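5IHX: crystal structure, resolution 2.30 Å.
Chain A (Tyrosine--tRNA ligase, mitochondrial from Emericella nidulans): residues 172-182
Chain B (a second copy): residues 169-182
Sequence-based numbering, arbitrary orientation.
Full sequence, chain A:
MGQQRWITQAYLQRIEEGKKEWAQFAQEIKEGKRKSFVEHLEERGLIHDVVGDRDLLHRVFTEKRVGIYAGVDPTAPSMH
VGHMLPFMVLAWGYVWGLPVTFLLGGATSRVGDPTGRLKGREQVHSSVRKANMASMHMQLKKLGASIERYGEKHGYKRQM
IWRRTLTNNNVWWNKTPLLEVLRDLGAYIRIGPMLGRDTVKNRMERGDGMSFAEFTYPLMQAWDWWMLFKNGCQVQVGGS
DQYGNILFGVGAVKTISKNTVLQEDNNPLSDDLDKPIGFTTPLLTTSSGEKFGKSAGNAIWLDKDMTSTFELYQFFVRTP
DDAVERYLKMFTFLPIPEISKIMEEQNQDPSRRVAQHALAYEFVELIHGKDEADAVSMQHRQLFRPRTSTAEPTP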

# COMPACT_ATOMS: atom_id res chain seq x y z
N TRP A 172 -13.59 0.19 5.72
CA TRP A 172 -12.44 -0.69 5.87
C TRP A 172 -11.11 0.01 5.59
O TRP A 172 -10.12 -0.27 6.27
CB TRP A 172 -12.57 -1.94 4.99
CG TRP A 172 -12.97 -1.73 3.55
CD1 TRP A 172 -12.14 -1.43 2.51
CD2 TRP A 172 -14.29 -1.85 3.00
NE1 TRP A 172 -12.86 -1.34 1.34
CE2 TRP A 172 -14.18 -1.59 1.61
CE3 TRP A 172 -15.54 -2.14 3.53
CZ2 TRP A 172 -15.28 -1.61 0.76
CZ3 TRP A 172 -16.64 -2.16 2.69
CH2 TRP A 172 -16.50 -1.90 1.32
N TRP A 173 -11.07 0.91 4.61
CA TRP A 173 -9.79 1.53 4.24
C TRP A 173 -9.19 2.43 5.32
O TRP A 173 -8.00 2.73 5.28
CB TRP A 173 -9.95 2.35 2.95
CG TRP A 173 -10.02 1.50 1.72
CD1 TRP A 173 -11.00 1.51 0.77
CD2 TRP A 173 -9.08 0.50 1.32
NE1 TRP A 173 -10.72 0.58 -0.20
CE2 TRP A 173 -9.55 -0.05 0.12
CE3 TRP A 173 -7.89 0.01 1.87
CZ2 TRP A 173 -8.86 -1.06 -0.56
CZ3 TRP A 173 -7.21 -0.99 1.20
CH2 TRP A 173 -7.70 -1.52 0.00
N ASN A 174 -10.00 2.85 6.28
CA ASN A 174 -9.48 3.68 7.36
C ASN A 174 -8.55 2.91 8.29
O ASN A 174 -7.67 3.50 8.93
CB ASN A 174 -10.64 4.27 8.17
CG ASN A 174 -11.28 5.48 7.49
OD1 ASN A 174 -10.78 5.96 6.47
ND2 ASN A 174 -12.37 5.97 8.06
N LYS A 175 -8.72 1.59 8.37
CA LYS A 175 -7.94 0.76 9.29
C LYS A 175 -7.19 -0.40 8.62
O LYS A 175 -6.26 -0.94 9.21
CB LYS A 175 -8.86 0.21 10.39
CG LYS A 175 -10.11 -0.49 9.88
CD LYS A 175 -11.03 -0.89 11.03
N THR A 176 -7.60 -0.78 7.41
CA THR A 176 -7.02 -1.94 6.73
C THR A 176 -5.50 -1.85 6.62
O THR A 176 -4.98 -1.02 5.87
CB THR A 176 -7.62 -2.12 5.32
OG1 THR A 176 -9.02 -2.42 5.41
CG2 THR A 176 -6.92 -3.26 4.57
N PRO A 177 -4.77 -2.72 7.35
CA PRO A 177 -3.30 -2.67 7.28
C PRO A 177 -2.73 -3.00 5.90
O PRO A 177 -3.24 -3.89 5.21
CB PRO A 177 -2.86 -3.72 8.31
CG PRO A 177 -4.03 -3.91 9.20
CD PRO A 177 -5.23 -3.72 8.33
N LEU A 178 -1.70 -2.28 5.50
CA LEU A 178 -0.97 -2.58 4.27
C LEU A 178 -0.54 -4.04 4.25
O LEU A 178 -0.63 -4.71 3.22
CB LEU A 178 0.24 -1.66 4.13
CG LEU A 178 1.31 -2.04 3.09
CD1 LEU A 178 0.72 -2.26 1.71
CD2 LEU A 178 2.38 -0.97 3.03
N LEU A 179 -0.09 -4.54 5.39
CA LEU A 179 0.45 -5.89 5.47
C LEU A 179 -0.63 -6.92 5.12
O LEU A 179 -0.35 -7.94 4.50
CB LEU A 179 1.02 -6.16 6.87
CG LEU A 179 2.02 -7.31 7.00
CD1 LEU A 179 3.22 -7.13 6.07
CD2 LEU A 179 2.50 -7.43 8.44
N GLU A 180 -1.87 -6.64 5.51
CA GLU A 180 -2.98 -7.55 5.22
C GLU A 180 -3.24 -7.65 3.71
O GLU A 180 -3.47 -8.74 3.19
CB GLU A 180 -4.26 -7.09 5.93
CG GLU A 180 -5.45 -8.01 5.70
CD GLU A 180 -6.72 -7.54 6.39
OE1 GLU A 180 -6.67 -6.51 7.10
OE2 GLU A 180 -7.76 -8.21 6.23
N VAL A 181 -3.19 -6.51 3.02
CA VAL A 181 -3.44 -6.51 1.57
C VAL A 181 -2.29 -7.20 0.84
O VAL A 181 -2.51 -7.93 -0.13
CB VAL A 181 -3.62 -5.08 1.03
CG1 VAL A 181 -3.72 -5.08 -0.49
CG2 VAL A 181 -4.86 -4.43 1.65
N LEU A 182 -1.06 -6.97 1.29
CA LEU A 182 0.10 -7.60 0.69
C LEU A 182 0.07 -9.11 0.90
O LEU A 182 0.43 -9.88 0.01
CB LEU A 182 1.40 -7.01 1.25
CG LEU A 182 1.67 -5.53 0.97
CD1 LEU A 182 3.06 -5.14 1.46
CD2 LEU A 182 1.52 -5.21 -0.51
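Chain B (169-182) NNVWWNKTPLLEVL

The two copies of this tRNA ligase meet about a near-twofold centre at residues 177 and 178, burying 663 Å² between the stretches. Chain B has a short helical stretch that includes B:Val171 and B:Trp172, a loop through B:Pro177, the N-cap residue, and a second helix from B:Leu178 onward. That helix crosses its counterpart in chain A at 102°, the axes 10.1 Å apart at closest approach. The backbones bridge once, A:Pro177 CA to B:Pro177 CA 4.1 Å, and paired hydrogen bonds fix the register: B:Leu178 N to A:Thr176 O, 3.1 Å, and A:Leu178 N to B:Thr176 O, 2.9 Å. B:Leu178 (chi1 t, chi2 p) covers the most surface on its side. Its CD1 lies 3.9 Å from A:Leu178 CD1, while its CD2 packs obliquely on the A:Trp173 ring, 3.7 Å from CZ3, and 4.2 Å from A:Val181 CG2. B:Trp173 (chi1 m) returns the contact, its CZ3 3.7 Å from A:Leu178 CD2 and its CB 4.4 Å from A:Leu179 CD2. B:Leu179 points toward chain A, its CB 3.7 Å from A:Trp173 O. A water joins that same carbonyl to the partner helix, donating to A:Trp173 O (2.6 Å) and A:Thr176 O (2.9 Å) and accepting from B:Leu179 N (3.1 Å).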

# COMPACT_ATOMS: atom_id res chain seq x y z
N ASN B 169 9.73 -4.06 13.63
CA ASN B 169 8.88 -3.16 12.86
C ASN B 169 7.44 -3.65 12.77
O ASN B 169 6.56 -2.95 12.26
CB ASN B 169 9.45 -2.94 11.45
CG ASN B 169 9.49 -4.21 10.61
OD1 ASN B 169 9.00 -5.26 11.02
ND2 ASN B 169 10.05 -4.10 9.42
N ASN B 170 7.19 -4.86 13.28
CA ASN B 170 5.83 -5.34 13.50
C ASN B 170 5.05 -4.40 14.40
O ASN B 170 3.82 -4.36 14.36
CB ASN B 170 5.84 -6.75 14.10
CG ASN B 170 5.80 -7.85 13.06
OD1 ASN B 170 5.16 -7.70 12.01
ND2 ASN B 170 6.47 -8.96 13.33
N VAL B 171 5.78 -3.66 15.23
CA VAL B 171 5.18 -2.70 16.16
C VAL B 171 4.24 -1.74 15.44
O VAL B 171 3.20 -1.38 15.99
CB VAL B 171 6.27 -1.91 16.92
CG1 VAL B 171 5.71 -0.64 17.55
CG2 VAL B 171 6.92 -2.79 17.98
N TRP B 172 4.59 -1.31 14.23
CA TRP B 172 3.71 -0.45 13.44
C TRP B 172 3.04 -1.19 12.27
O TRP B 172 1.89 -0.91 11.94
CB TRP B 172 4.45 0.79 12.92
CG TRP B 172 5.80 0.58 12.28
CD1 TRP B 172 6.04 0.26 10.97
CD2 TRP B 172 7.08 0.72 12.90
NE1 TRP B 172 7.40 0.17 10.75
CE2 TRP B 172 8.06 0.45 11.92
CE3 TRP B 172 7.50 1.03 14.20
CZ2 TRP B 172 9.42 0.49 12.20
CZ3 TRP B 172 8.85 1.06 14.47
CH2 TRP B 172 9.80 0.80 13.48
N TRP B 173 3.74 -2.13 11.64
CA TRP B 173 3.19 -2.81 10.46
C TRP B 173 1.96 -3.65 10.78
O TRP B 173 1.21 -4.03 9.88
CB TRP B 173 4.25 -3.68 9.79
CG TRP B 173 5.25 -2.88 9.00
CD1 TRP B 173 6.60 -2.90 9.13
CD2 TRP B 173 4.96 -1.93 7.97
NE1 TRP B 173 7.18 -2.02 8.24
CE2 TRP B 173 6.19 -1.41 7.52
CE3 TRP B 173 3.77 -1.46 7.39
CZ2 TRP B 173 6.27 -0.46 6.51
CZ3 TRP B 173 3.86 -0.51 6.39
CH2 TRP B 173 5.09 -0.02 5.96
N ASN B 174 1.74 -3.96 12.06
CA ASN B 174 0.55 -4.70 12.46
C ASN B 174 -0.73 -3.88 12.26
O ASN B 174 -1.81 -4.45 12.09
CB ASN B 174 0.66 -5.14 13.92
CG ASN B 174 1.53 -6.38 14.09
OD1 ASN B 174 1.95 -7.01 13.12
ND2 ASN B 174 1.81 -6.73 15.34
N LYS B 175 -0.61 -2.55 12.29
CA LYS B 175 -1.77 -1.66 12.20
C LYS B 175 -1.68 -0.63 11.07
O LYS B 175 -2.70 -0.07 10.68
CB LYS B 175 -1.97 -0.92 13.53
CG LYS B 175 -2.19 -1.83 14.73
CD LYS B 175 -3.43 -2.69 14.56
N THR B 176 -0.47 -0.37 10.57
CA THR B 176 -0.26 0.71 9.60
C THR B 176 -1.18 0.58 8.38
O THR B 176 -1.00 -0.33 7.56
CB THR B 176 1.20 0.74 9.12
OG1 THR B 176 2.07 1.07 10.21
CG2 THR B 176 1.39 1.78 8.00
N PRO B 177 -2.15 1.50 8.25
CA PRO B 177 -3.08 1.43 7.11
C PRO B 177 -2.40 1.65 5.77
O PRO B 177 -1.51 2.49 5.65
CB PRO B 177 -4.07 2.58 7.39
CG PRO B 177 -3.94 2.87 8.83
CD PRO B 177 -2.51 2.60 9.17
N LEU B 178 -2.81 0.88 4.76
CA LEU B 178 -2.35 1.09 3.40
C LEU B 178 -2.58 2.54 2.98
O LEU B 178 -1.72 3.15 2.35
CB LEU B 178 -3.08 0.13 2.44
CG LEU B 178 -3.01 0.43 0.94
CD1 LEU B 178 -1.58 0.59 0.45
CD2 LEU B 178 -3.69 -0.68 0.17
N LEU B 179 -3.73 3.08 3.37
CA LEU B 179 -4.10 4.43 2.97
C LEU B 179 -3.12 5.48 3.50
O LEU B 179 -2.83 6.46 2.81
CB LEU B 179 -5.52 4.75 3.45
CG LEU B 179 -6.25 5.92 2.77
CD1 LEU B 179 -6.34 5.74 1.26
CD2 LEU B 179 -7.65 6.07 3.36
N GLU B 180 -2.60 5.26 4.70
CA GLU B 180 -1.64 6.19 5.29
C GLU B 180 -0.34 6.21 4.48
O GLU B 180 0.24 7.27 4.25
CB GLU B 180 -1.35 5.83 6.75
CG GLU B 180 -0.40 6.81 7.43
CD GLU B 180 -0.10 6.44 8.87
OE1 GLU B 180 -0.67 5.44 9.37
OE2 GLU B 180 0.70 7.15 9.51
N VAL B 181 0.12 5.03 4.06
CA VAL B 181 1.36 4.94 3.30
C VAL B 181 1.22 5.57 1.92
O VAL B 181 2.13 6.24 1.44
CB VAL B 181 1.82 3.47 3.15
CG1 VAL B 181 3.07 3.38 2.27
CG2 VAL B 181 2.11 2.86 4.51
N LEU B 182 0.08 5.35 1.28
CA LEU B 182 -0.16 5.91 -0.05
C LEU B 182 -0.23 7.43 0.01
O LEU B 182 0.28 8.12 -0.88
CB LEU B 182 -1.45 5.35 -0.65
CG LEU B 182 -1.50 3.85 -0.93
CD1 LEU B 182 -2.77 3.49 -1.69
CD2 LEU B 182 -0.26 3.36 -1.68
O HOH W 1 -5.96 1.36 4.59
O HOH W 2 -5.21 -0.45 11.31
O HOH W 3 0.44 -2.63 7.73